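PDB 4BPZ: endo-1,3-beta-glucanase, family GH16 from Zobellia galactanivorans, which probably hydrolyses internal beta-1,3-glucosidic bonds of algal laminarin, and here holds a trisaccharide of mixed-linkage beta-glucan in its binding cleft. Local coordinates for residues 119-124 and 221-226; 112-117 and 143-148; 93-98 and 217-222. The protein carries 1 engineered substitution. One frame throughout, in Å; residues are numbered along the deposited sequence.

Contact 1. Residues 119-124 and 221-226; sequences ANSNET and PHYLLL. With BGC (beta-D-glucopyranose), chain C.
The backbone of Ala119, just past strand 110-118, donates its N-H to Pro221 O over 2.7 Å and almost straight (174°). The bond ties loop 119-124 to the start of strand 222-230, a strand of the beta-sandwich fold of family GH16, and a water donates to the same carbonyl. Further along, the loop forms an ST turn in which Ser121 OG accepts the backbone N-H of Glu123, 3.2 Å from OG to N. Ser121 OG also lies at the edge of the Tyr223 ring, in its plane, and is hydrogen-bonded to Tyr223 OH at 3.0 Å. Tyr223 CG stands between the backbone N and the carbonyl carbon (chi1 59°), and the ring it carries runs past the loop, bringing CD2 to 3.7 Å from Ala119 CA. A water 2.6 Å from Tyr223 OH also donates to Glu123 OE2. With a salt bridge from Arg86 and a hydrogen bond from Gln33 on the same oxygen, these partners are likely to hold the carboxylate's rotation. Its other oxygen serves the glycan pocket: Glu123 OE1 accepts from O6 of the beta-D-glucopyranose at 2.7 Å.

Contact 2. Residues 112-117 and 143-148; sequences PAIWTL and IDILEQ. With GLC (alpha-D-glucopyranose), chain B.
Ile114 and Leu146 are partners in an antiparallel strand pairing, close to the centre of the chain, between strand 110-118 and the two short strands 142-144 and 146-147. Their backbones exchange two hydrogen bonds, Ile114 N to Leu146 O at 2.9 Å and Leu146 N to Ile114 O at 3.0 Å. Ile114 O is gripped a second time by Ile145 N, also at 2.9 Å but more bent (140° at the hydrogen), so that Ile145 and Leu146 both face one residue. This is a classic beta bulge, and it shifts the register by one. Because of that extra residue, Asp144 and Glu147, three apart in sequence, come out on the same face of the sheet, together with Ala113 and Trp115. The spacing fits the ExDxxE signature of bulge-type GH16 enzymes, whose first acid is replaced here by the engineered Ser142. On the opposite face Ile114 CD1 packs 3.8 Å from Leu146 CB, against Tyr189 of strand 187-193.

The alpha-D-glucopyranose lies over one face of the Trp115 indole, with GLC C5 3.4 Å above the ring centre and Trp115 CE2 3.5 Å from GLC C6. Trp115 CG sits between the backbone N and the carbonyl carbon (chi1 58°), which puts CG itself 4.1 Å from GLC C6. An alanine here would probably leave this sugar without its aromatic platform and Asn227 OD1 without the indole N-H it accepts. In one of its two modelled conformers, and so less certainly, Asp144 lies beside the ring, its carboxylate plane turned 28° from the indole, and its OD2 accepts from GLC O1. Glu147 OE1, which also takes the N-H of Trp111 NE1, accepts from GLC O6 at 2.8 Å.

Contact 3. Residues 93-98 and 217-222; sequences FTYGKV and PYNAPH
The ring of Tyr95 has Asn219 OD1 at its edge, in its plane, and Thr94 CG2 over one face, 3.8 Å above the centre. Tyr95 OH donates to Asn219 OD1 over 2.6 Å. The hydroxyl lies in the amide plane on a lone pair of OD1 (C=O...O angle 120°), although ring and amide planes stand 74° apart. Asn219 CG is anti to its carbonyl carbon, beside the backbone N (chi1 -61°), which sets it on the side from which OD1 reaches the phenol. Along the same ring, Tyr95 CE1 comes to 3.5 Å from Tyr218 O, a carbonyl that accepts from Trp193 NE1. The indole of Trp193 also meets the rings of Tyr95 and His222 edge-to-face. The Phe93 ring has Tyr95 O at its edge, and its CD1 approaches His222 O obliquely at 3.4 Å. At the edge of the His222 imidazole lie Pro217 O and Ala220 O, the latter in a weak bond from ND1.

Thr94 packs against the 219-221 backbone and the proline ring. Its CG2, besides covering the tyrosine face, sits 3.6 Å from Asn219 C, while Thr94 OG1 rests against the proline ring, 3.3 Å from Pro221 CG. Pro221 N has no hydrogen to give that hydroxyl, so the meeting is packing alone. The backbones join through Phe93 N to His222 O at 2.9 Å and, in return, His222 N to Phe93 O at 2.8 Å. This pair of bonds defines one hydrogen-bonded antiparallel pair, Phe93 with His222, at the end of the pairing between strands 82-93 and 222-230 in the GH16 beta-sandwich.

In the fold
From the N terminus the chain first meets residues 93-98, then 112-117 and 119-124, before any of the three loops closes. Contact 2 closes the shortest, when 143-148 returns to strand 110-118. Next along the chain, contact 3 closes the longest loop at 217-222, with contact 2 wholly nested inside it. Contact 1 follows at once, sharing Pro221 and His222 with contact 3, and its segments alternate with those of contact 2, so those two cross. Strand 222-230 is the common element: it lies between strands 82-93 and 110-118, and its Leu225 N and Tyr223 N meet Trp115 O and Leu117 O. The contacts thus join the glycan-binding strands at the centre to the loop between strands 82-93 and 96-103, farther out.

Contact 1. Residues 119-124 and 221-226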
loop_
_atom_site.group_PDB
_atom_site.type_symbol
_atom_site.label_atom_id
_atom_site.label_comp_id
_atom_site.label_asym_id
_atom_site.label_seq_id
_atom_site.Cartn_x
_atom_site.Cartn_y
_atom_site.Cartn_z
ATOM N N ALA A 119 -11.084 5.668 -5.142
ATOM C CA ALA A 119 -11.731 4.630 -5.938
ATOM C C ALA A 119 -12.107 5.107 -7.342
ATOM O O ALA A 119 -12.451 4.228 -8.171
ATOM C CB ALA A 119 -12.941 4.028 -5.236
ATOM N N ASN A 120 -12.045 6.417 -7.612
ATOM C CA ASN A 120 -12.172 6.946 -8.986
ATOM C C ASN A 120 -10.864 6.977 -9.679
ATOM O O ASN A 120 -10.794 7.559 -10.807
ATOM C CB ASN A 120 -12.778 8.383 -8.925
ATOM C CG ASN A 120 -11.994 9.370 -8.125
ATOM O OD1 ASN A 120 -10.930 9.042 -7.515
ATOM N ND2 ASN A 120 -12.397 10.623 -8.174
ATOM N N SER A 121 -9.815 6.269 -9.225
ATOM C CA SER A 121 -8.536 6.274 -9.925
ATOM C C SER A 121 -8.592 5.724 -11.323
ATOM O O SER A 121 -7.812 6.132 -12.199
ATOM C CB SER A 121 -7.464 5.496 -9.124
ATOM O OG SER A 121 -7.764 4.100 -9.225
ATOM N N ASN A 122 -9.406 4.708 -11.517
ATOM C CA ASN A 122 -9.429 3.981 -12.751
ATOM C C ASN A 122 -8.071 3.462 -13.138
ATOM O O ASN A 122 -7.741 3.342 -14.317
ATOM C CB ASN A 122 -10.149 4.774 -13.885
ATOM C CG ASN A 122 -10.391 3.951 -15.141
ATOM O OD1 ASN A 122 -10.708 2.747 -15.050
ATOM N ND2 ASN A 122 -10.355 4.615 -16.299
ATOM N N GLU A 123 -7.231 3.095 -12.194
ATOM C CA GLU A 123 -5.954 2.527 -12.505
ATOM C C GLU A 123 -6.105 1.254 -13.272
ATOM O O GLU A 123 -6.987 0.397 -12.976
ATOM C CB GLU A 123 -5.154 2.270 -11.195
ATOM C CG GLU A 123 -3.879 1.522 -11.463
ATOM C CD GLU A 123 -2.938 1.657 -10.310
ATOM O OE1 GLU A 123 -2.242 2.715 -10.221
ATOM O OE2 GLU A 123 -2.930 0.784 -9.399
ATOM N N THR A 124 -5.273 1.066 -14.265
ATOM C CA THR A 124 -5.290 -0.120 -15.072
ATOM C C THR A 124 -5.329 -1.404 -14.247
ATOM O O THR A 124 -4.502 -1.589 -13.412
ATOM C CB THR A 124 -4.216 -0.126 -16.186
ATOM O OG1 THR A 124 -4.556 1.032 -17.014
ATOM C CG2 THR A 124 -4.180 -1.413 -16.919
ATOM N N PRO A 221 -14.759 7.755 -1.855
ATOM C CA PRO A 221 -14.211 6.446 -1.411
ATOM C C PRO A 221 -12.798 6.232 -1.837
ATOM O O PRO A 221 -12.422 6.602 -2.966
ATOM C CB PRO A 221 -15.140 5.418 -2.076
ATOM C CG PRO A 221 -16.525 6.165 -2.103
ATOM C CD PRO A 221 -16.058 7.579 -2.581
ATOM N N HIS A 222 -12.046 5.576 -0.984
ATOM C CA HIS A 222 -10.683 5.053 -1.313
ATOM C C HIS A 222 -10.673 3.576 -1.067
ATOM O O HIS A 222 -11.503 3.020 -0.375
ATOM C CB HIS A 222 -9.616 5.729 -0.398
ATOM C CG HIS A 222 -9.205 7.099 -0.790
ATOM N ND1 HIS A 222 -9.960 8.175 -1.079
ATOM C CD2 HIS A 222 -7.900 7.480 -0.859
ATOM C CE1 HIS A 222 -9.111 9.200 -1.425
ATOM N NE2 HIS A 222 -7.856 8.756 -1.283
ATOM N N TYR A 223 -9.729 2.889 -1.720
ATOM C CA TYR A 223 -9.417 1.502 -1.447
ATOM C C TYR A 223 -7.998 1.346 -0.979
ATOM O O TYR A 223 -7.146 2.222 -1.208
ATOM C CB TYR A 223 -9.735 0.577 -2.640
ATOM C CG TYR A 223 -9.006 0.907 -3.892
ATOM C CD1 TYR A 223 -7.720 0.373 -4.175
ATOM C CD2 TYR A 223 -9.551 1.795 -4.843
ATOM C CE1 TYR A 223 -7.063 0.679 -5.338
ATOM C CE2 TYR A 223 -8.894 2.104 -6.012
ATOM C CZ TYR A 223 -7.662 1.515 -6.269
ATOM O OH TYR A 223 -7.045 1.810 -7.468
ATOM N N LEU A 224 -7.717 0.246 -0.307
ATOM C CA LEU A 224 -6.409 -0.038 0.281
ATOM C C LEU A 224 -5.550 -0.848 -0.695
ATOM O O LEU A 224 -6.051 -1.726 -1.429
ATOM C CB LEU A 224 -6.587 -0.878 1.554
ATOM C CG LEU A 224 -5.364 -1.084 2.446
ATOM C CD1 LEU A 224 -5.004 0.248 3.138
ATOM C CD2 LEU A 224 -5.698 -2.139 3.518
ATOM N N LEU A 225 -4.236 -0.567 -0.708
ATOM C CA LEU A 225 -3.257 -1.303 -1.423
ATOM C C LEU A 225 -2.179 -1.830 -0.492
ATOM O O LEU A 225 -1.773 -1.114 0.441
ATOM C CB LEU A 225 -2.588 -0.458 -2.526
ATOM C CG LEU A 225 -3.515 0.104 -3.643
ATOM C CD1 LEU A 225 -4.052 1.475 -3.296
ATOM C CD2 LEU A 225 -2.825 0.118 -4.977
ATOM N N LEU A 226 -1.659 -3.024 -0.797
ATOM C CA LEU A 226 -0.550 -3.641 -0.052
ATOM C C LEU A 226 0.403 -4.201 -1.080
ATOM O O LEU A 226 -0.033 -4.951 -1.968
ATOM C CB LEU A 226 -1.069 -4.842 0.775
ATOM C CG LEU A 226 -2.108 -4.465 1.804
ATOM C CD1 LEU A 226 -2.724 -5.798 2.341
ATOM C CD2 LEU A 226 -1.582 -3.607 2.916
HETATM C C2 BGC C . 3.450 6.977 -8.948
HETATM C C3 BGC C . 2.508 7.549 -9.961
HETATM C C4 BGC C . 1.274 6.593 -10.166
HETATM C C5 BGC C . 0.612 6.295 -8.797
HETATM C C6 BGC C . -0.479 5.247 -8.851
HETATM C C1 BGC C . 2.655 6.646 -7.657
HETATM O O2 BGC C . 4.457 7.915 -8.693
HETATM O O3 BGC C . 3.224 7.626 -11.193
HETATM O O4 BGC C . 0.228 7.179 -10.933
HETATM O O5 BGC C . 1.638 5.717 -7.942
HETATM O O6 BGC C . -0.032 3.971 -9.251
HETATM O O HOH W 1 -12.944 8.373 -5.096
HETATM O O HOH W 2 -5.144 0.085 -8.023
#

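Contact 2. Residues 112-117 and 143-148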
loop_
_atom_site.group_PDB
_atom_site.type_symbol
_atom_site.label_atom_id
_atom_site.label_comp_id
_atom_site.label_asym_id
_atom_site.label_seq_id
_atom_site.Cartn_x
_atom_site.Cartn_y
_atom_site.Cartn_z
ATOM N N PRO A 112 8.279 -1.659 0.565
ATOM C CA PRO A 112 6.915 -2.064 0.964
ATOM C C PRO A 112 6.038 -0.835 1.132
ATOM O O PRO A 112 6.515 0.261 1.442
ATOM C CB PRO A 112 7.140 -2.712 2.367
ATOM C CG PRO A 112 8.302 -1.871 2.936
ATOM C CD PRO A 112 9.236 -1.663 1.738
ATOM N N ALA A 113 4.721 -1.042 0.981
ATOM C CA ALA A 113 3.791 0.037 1.196
ATOM C C ALA A 113 2.421 -0.485 1.619
ATOM O O ALA A 113 1.973 -1.554 1.185
ATOM C CB ALA A 113 3.632 0.883 -0.053
ATOM N N ILE A 114 1.782 0.330 2.456
ATOM C CA ILE A 114 0.367 0.214 2.873
ATOM C C ILE A 114 -0.204 1.580 2.466
ATOM O O ILE A 114 0.249 2.597 3.028
ATOM C CB ILE A 114 0.221 0.012 4.348
ATOM C CG1 ILE A 114 0.994 -1.242 4.837
ATOM C CG2 ILE A 114 -1.273 -0.090 4.728
ATOM C CD1 ILE A 114 1.133 -1.341 6.348
ATOM N N TRP A 115 -1.166 1.647 1.562
ATOM C CA TRP A 115 -1.543 2.982 1.076
ATOM C C TRP A 115 -2.918 2.892 0.456
ATOM O O TRP A 115 -3.525 1.832 0.417
ATOM C CB TRP A 115 -0.471 3.506 0.112
ATOM C CG TRP A 115 -0.198 2.652 -1.095
ATOM C CD1 TRP A 115 0.337 1.398 -1.163
ATOM C CD2 TRP A 115 -0.319 3.074 -2.467
ATOM N NE1 TRP A 115 0.558 1.009 -2.451
ATOM C CE2 TRP A 115 0.163 2.026 -3.258
ATOM C CE3 TRP A 115 -0.767 4.259 -3.098
ATOM C CZ2 TRP A 115 0.287 2.118 -4.676
ATOM C CZ3 TRP A 115 -0.671 4.364 -4.466
ATOM C CH2 TRP A 115 -0.156 3.320 -5.274
ATOM N N THR A 116 -3.427 4.027 0.042
ATOM C CA THR A 116 -4.778 4.113 -0.556
ATOM C C THR A 116 -4.706 4.873 -1.872
ATOM O O THR A 116 -3.851 5.709 -2.089
ATOM C CB THR A 116 -5.790 4.821 0.371
ATOM O OG1 THR A 116 -5.611 6.245 0.303
ATOM C CG2 THR A 116 -5.761 4.327 1.813
ATOM N N LEU A 117 -5.706 4.568 -2.689
ATOM C CA LEU A 117 -6.017 5.366 -3.867
ATOM C C LEU A 117 -7.506 5.696 -3.808
ATOM O O LEU A 117 -8.334 4.844 -3.426
ATOM C CB LEU A 117 -5.726 4.628 -5.168
ATOM C CG LEU A 117 -4.272 4.558 -5.628
ATOM C CD1 LEU A 117 -4.034 3.560 -6.705
ATOM C CD2 LEU A 117 -3.822 5.971 -5.995
ATOM N N ILE A 143 -3.276 8.276 0.014
ATOM C CA ILE A 143 -2.720 8.348 1.339
ATOM C C ILE A 143 -1.716 7.231 1.549
ATOM O O ILE A 143 -2.045 6.041 1.371
ATOM C CB ILE A 143 -3.781 8.186 2.368
ATOM C CG1 ILE A 143 -4.916 9.208 2.162
ATOM C CG2 ILE A 143 -3.237 8.300 3.833
ATOM C CD1 ILE A 143 -6.133 9.010 3.012
ATOM N N ASP A 144 -0.486 7.581 1.924
ATOM C CA ASP A 144 0.472 6.535 2.333
ATOM C C ASP A 144 0.203 6.365 3.797
ATOM O O ASP A 144 0.147 7.385 4.544
ATOM C CB ASP A 144 1.956 6.908 1.855
ATOM C CG ASP A 144 1.961 6.935 0.296
ATOM O OD1 ASP A 144 2.148 5.637 -0.254
ATOM O OD2 ASP A 144 2.369 7.829 -0.330
ATOM N N ILE A 145 -0.087 5.161 4.253
ATOM C CA ILE A 145 -0.085 4.813 5.677
ATOM C C ILE A 145 1.303 4.353 6.098
ATOM O O ILE A 145 1.757 4.680 7.188
ATOM C CB ILE A 145 -1.156 3.766 5.937
ATOM C CG1 ILE A 145 -2.520 4.285 5.449
ATOM C CG2 ILE A 145 -1.144 3.406 7.421
ATOM C CD1 ILE A 145 -3.637 3.268 5.614
ATOM N N LEU A 146 1.999 3.624 5.243
ATOM C CA LEU A 146 3.371 3.212 5.521
ATOM C C LEU A 146 4.071 3.057 4.218
ATOM O O LEU A 146 3.569 2.420 3.268
ATOM C CB LEU A 146 3.315 1.821 6.219
ATOM C CG LEU A 146 4.640 1.076 6.508
ATOM C CD1 LEU A 146 5.149 0.287 5.356
ATOM C CD2 LEU A 146 5.673 2.026 7.205
ATOM N N GLU A 147 5.293 3.647 4.064
ATOM C CA GLU A 147 6.277 3.195 3.122
ATOM C C GLU A 147 7.610 3.079 3.839
ATOM O O GLU A 147 7.870 3.799 4.810
ATOM C CB GLU A 147 6.454 4.152 1.968
ATOM C CG GLU A 147 5.213 4.430 1.145
ATOM C CD GLU A 147 5.484 5.438 0.026
ATOM O OE1 GLU A 147 6.067 5.114 -1.019
ATOM O OE2 GLU A 147 5.183 6.691 0.219
ATOM N N GLN A 148 8.472 2.170 3.363
ATOM C CA GLN A 148 9.886 2.266 3.702
ATOM C C GLN A 148 10.670 2.272 2.452
ATOM O O GLN A 148 10.327 1.545 1.494
ATOM C CB GLN A 148 10.360 1.115 4.607
ATOM C CG GLN A 148 10.031 1.180 6.058
ATOM C CD GLN A 148 10.993 0.359 6.858
ATOM O OE1 GLN A 148 11.195 -0.869 6.622
ATOM N NE2 GLN A 148 11.509 0.958 7.878
HETATM C C1 GLC B . 3.029 6.602 -3.042
HETATM C C2 GLC B . 3.477 6.949 -4.502
HETATM C C3 GLC B . 3.090 5.752 -5.382
HETATM C C4 GLC B . 3.677 4.512 -4.865
HETATM C C5 GLC B . 3.004 4.300 -3.531
HETATM C C6 GLC B . 3.450 3.048 -2.810
HETATM O O1 GLC B . 1.641 6.753 -2.836
HETATM O O2 GLC B . 2.822 8.140 -4.858
HETATM O O3 GLC B . 3.570 6.007 -6.770
HETATM O O4 GLC B . 3.418 3.424 -5.774
HETATM O O5 GLC B . 3.368 5.405 -2.674
HETATM O O6 GLC B . 4.849 3.052 -2.547
#

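Contact 3. Residues 93-98 and 217-222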
loop_
_atom_site.group_PDB
_atom_site.type_symbol
_atom_site.label_atom_id
_atom_site.label_comp_id
_atom_site.label_asym_id
_atom_site.label_seq_id
_atom_site.Cartn_x
_atom_site.Cartn_y
_atom_site.Cartn_z
ATOM N N PHE A 93 -14.147 2.794 0.837
ATOM C CA PHE A 93 -14.740 3.430 2.006
ATOM C C PHE A 93 -14.367 4.901 2.050
ATOM O O PHE A 93 -13.292 5.274 1.522
ATOM C CB PHE A 93 -14.339 2.713 3.301
ATOM C CG PHE A 93 -12.880 2.744 3.543
ATOM C CD1 PHE A 93 -11.984 1.956 2.795
ATOM C CD2 PHE A 93 -12.312 3.618 4.476
ATOM C CE1 PHE A 93 -10.616 1.989 2.940
ATOM C CE2 PHE A 93 -10.875 3.634 4.639
ATOM C CZ PHE A 93 -10.084 2.850 3.835
ATOM N N THR A 94 -15.240 5.675 2.698
ATOM C CA THR A 94 -14.990 7.103 2.926
ATOM C C THR A 94 -14.990 7.370 4.376
ATOM O O THR A 94 -16.012 7.172 5.054
ATOM C CB THR A 94 -16.046 8.004 2.268
ATOM O OG1 THR A 94 -16.124 7.579 0.901
ATOM C CG2 THR A 94 -15.649 9.466 2.346
ATOM N N TYR A 95 -13.795 7.792 4.886
ATOM C CA TYR A 95 -13.528 8.033 6.316
ATOM C C TYR A 95 -13.380 6.727 7.047
ATOM O O TYR A 95 -13.945 5.665 6.629
ATOM C CB TYR A 95 -14.523 8.961 6.961
ATOM C CG TYR A 95 -14.811 10.238 6.205
ATOM C CD1 TYR A 95 -13.841 10.962 5.558
ATOM C CD2 TYR A 95 -16.103 10.704 6.113
ATOM C CE1 TYR A 95 -14.110 12.129 4.882
ATOM C CE2 TYR A 95 -16.432 11.897 5.470
ATOM C CZ TYR A 95 -15.400 12.607 4.827
ATOM O OH TYR A 95 -15.735 13.747 4.160
ATOM N N GLY A 96 -12.623 6.733 8.109
ATOM C CA GLY A 96 -12.505 5.577 8.976
ATOM C C GLY A 96 -11.137 5.515 9.584
ATOM O O GLY A 96 -10.250 6.361 9.402
ATOM N N LYS A 97 -10.949 4.440 10.316
ATOM C CA LYS A 97 -9.683 4.147 11.006
ATOM C C LYS A 97 -9.187 2.834 10.418
ATOM O O LYS A 97 -9.874 1.801 10.520
ATOM C CB LYS A 97 -9.900 4.039 12.495
ATOM C CG LYS A 97 -8.631 3.724 13.261
ATOM C CD LYS A 97 -8.819 3.809 14.774
ATOM C CE LYS A 97 -9.685 2.707 15.289
ATOM N NZ LYS A 97 -10.079 2.896 16.715
ATOM N N VAL A 98 -8.044 2.843 9.765
ATOM C CA VAL A 98 -7.425 1.658 9.195
ATOM C C VAL A 98 -6.262 1.258 10.043
ATOM O O VAL A 98 -5.407 2.096 10.363
ATOM C CB VAL A 98 -6.885 1.981 7.809
ATOM C CG1 VAL A 98 -6.205 0.736 7.177
ATOM C CG2 VAL A 98 -7.999 2.499 6.847
ATOM N N PRO A 217 -9.240 15.431 -2.709
ATOM C CA PRO A 217 -9.947 14.187 -3.059
ATOM C C PRO A 217 -10.099 13.210 -1.900
ATOM O O PRO A 217 -10.324 11.903 -2.154
ATOM C CB PRO A 217 -9.096 13.634 -4.201
ATOM C CG PRO A 217 -7.714 14.194 -3.903
ATOM C CD PRO A 217 -7.875 15.527 -3.275
ATOM N N TYR A 218 -10.206 13.684 -0.699
ATOM C CA TYR A 218 -10.247 12.851 0.501
ATOM C C TYR A 218 -11.617 12.889 1.164
ATOM O O TYR A 218 -11.764 12.794 2.363
ATOM C CB TYR A 218 -9.164 13.235 1.497
ATOM C CG TYR A 218 -7.751 13.152 0.904
ATOM C CD1 TYR A 218 -7.236 11.938 0.516
ATOM C CD2 TYR A 218 -6.954 14.262 0.746
ATOM C CE1 TYR A 218 -5.943 11.830 0.018
ATOM C CE2 TYR A 218 -5.685 14.163 0.247
ATOM C CZ TYR A 218 -5.152 12.980 -0.115
ATOM O OH TYR A 218 -3.845 12.874 -0.552
ATOM N N ASN A 219 -12.688 13.023 0.328
ATOM C CA ASN A 219 -14.093 13.024 0.830
ATOM C C ASN A 219 -14.947 12.099 0.013
ATOM O O ASN A 219 -16.191 12.211 0.019
ATOM C CB ASN A 219 -14.664 14.454 0.869
ATOM C CG ASN A 219 -13.824 15.300 1.826
ATOM O OD1 ASN A 219 -13.869 15.185 3.051
ATOM N ND2 ASN A 219 -12.980 16.095 1.185
ATOM N N ALA A 220 -14.329 11.159 -0.689
ATOM C CA ALA A 220 -14.987 10.202 -1.530
ATOM C C ALA A 220 -14.268 8.850 -1.303
ATOM O O ALA A 220 -13.194 8.816 -0.702
ATOM C CB ALA A 220 -14.925 10.629 -2.978
ATOM N N PRO A 221 -14.759 7.755 -1.855
ATOM C CA PRO A 221 -14.211 6.446 -1.411
ATOM C C PRO A 221 -12.798 6.232 -1.837
ATOM O O PRO A 221 -12.422 6.602 -2.966
ATOM C CB PRO A 221 -15.140 5.418 -2.076
ATOM C CG PRO A 221 -16.525 6.165 -2.103
ATOM C CD PRO A 221 -16.058 7.579 -2.581
ATOM N N HIS A 222 -12.046 5.576 -0.984
ATOM C CA HIS A 222 -10.683 5.053 -1.313
ATOM C C HIS A 222 -10.673 3.576 -1.067
ATOM O O HIS A 222 -11.503 3.020 -0.375
ATOM C CB HIS A 222 -9.616 5.729 -0.398
ATOM C CG HIS A 222 -9.205 7.099 -0.790
ATOM N ND1 HIS A 222 -9.960 8.175 -1.079
ATOM C CD2 HIS A 222 -7.900 7.480 -0.859
ATOM C CE1 HIS A 222 -9.111 9.200 -1.425
ATOM N NE2 HIS A 222 -7.856 8.756 -1.283
#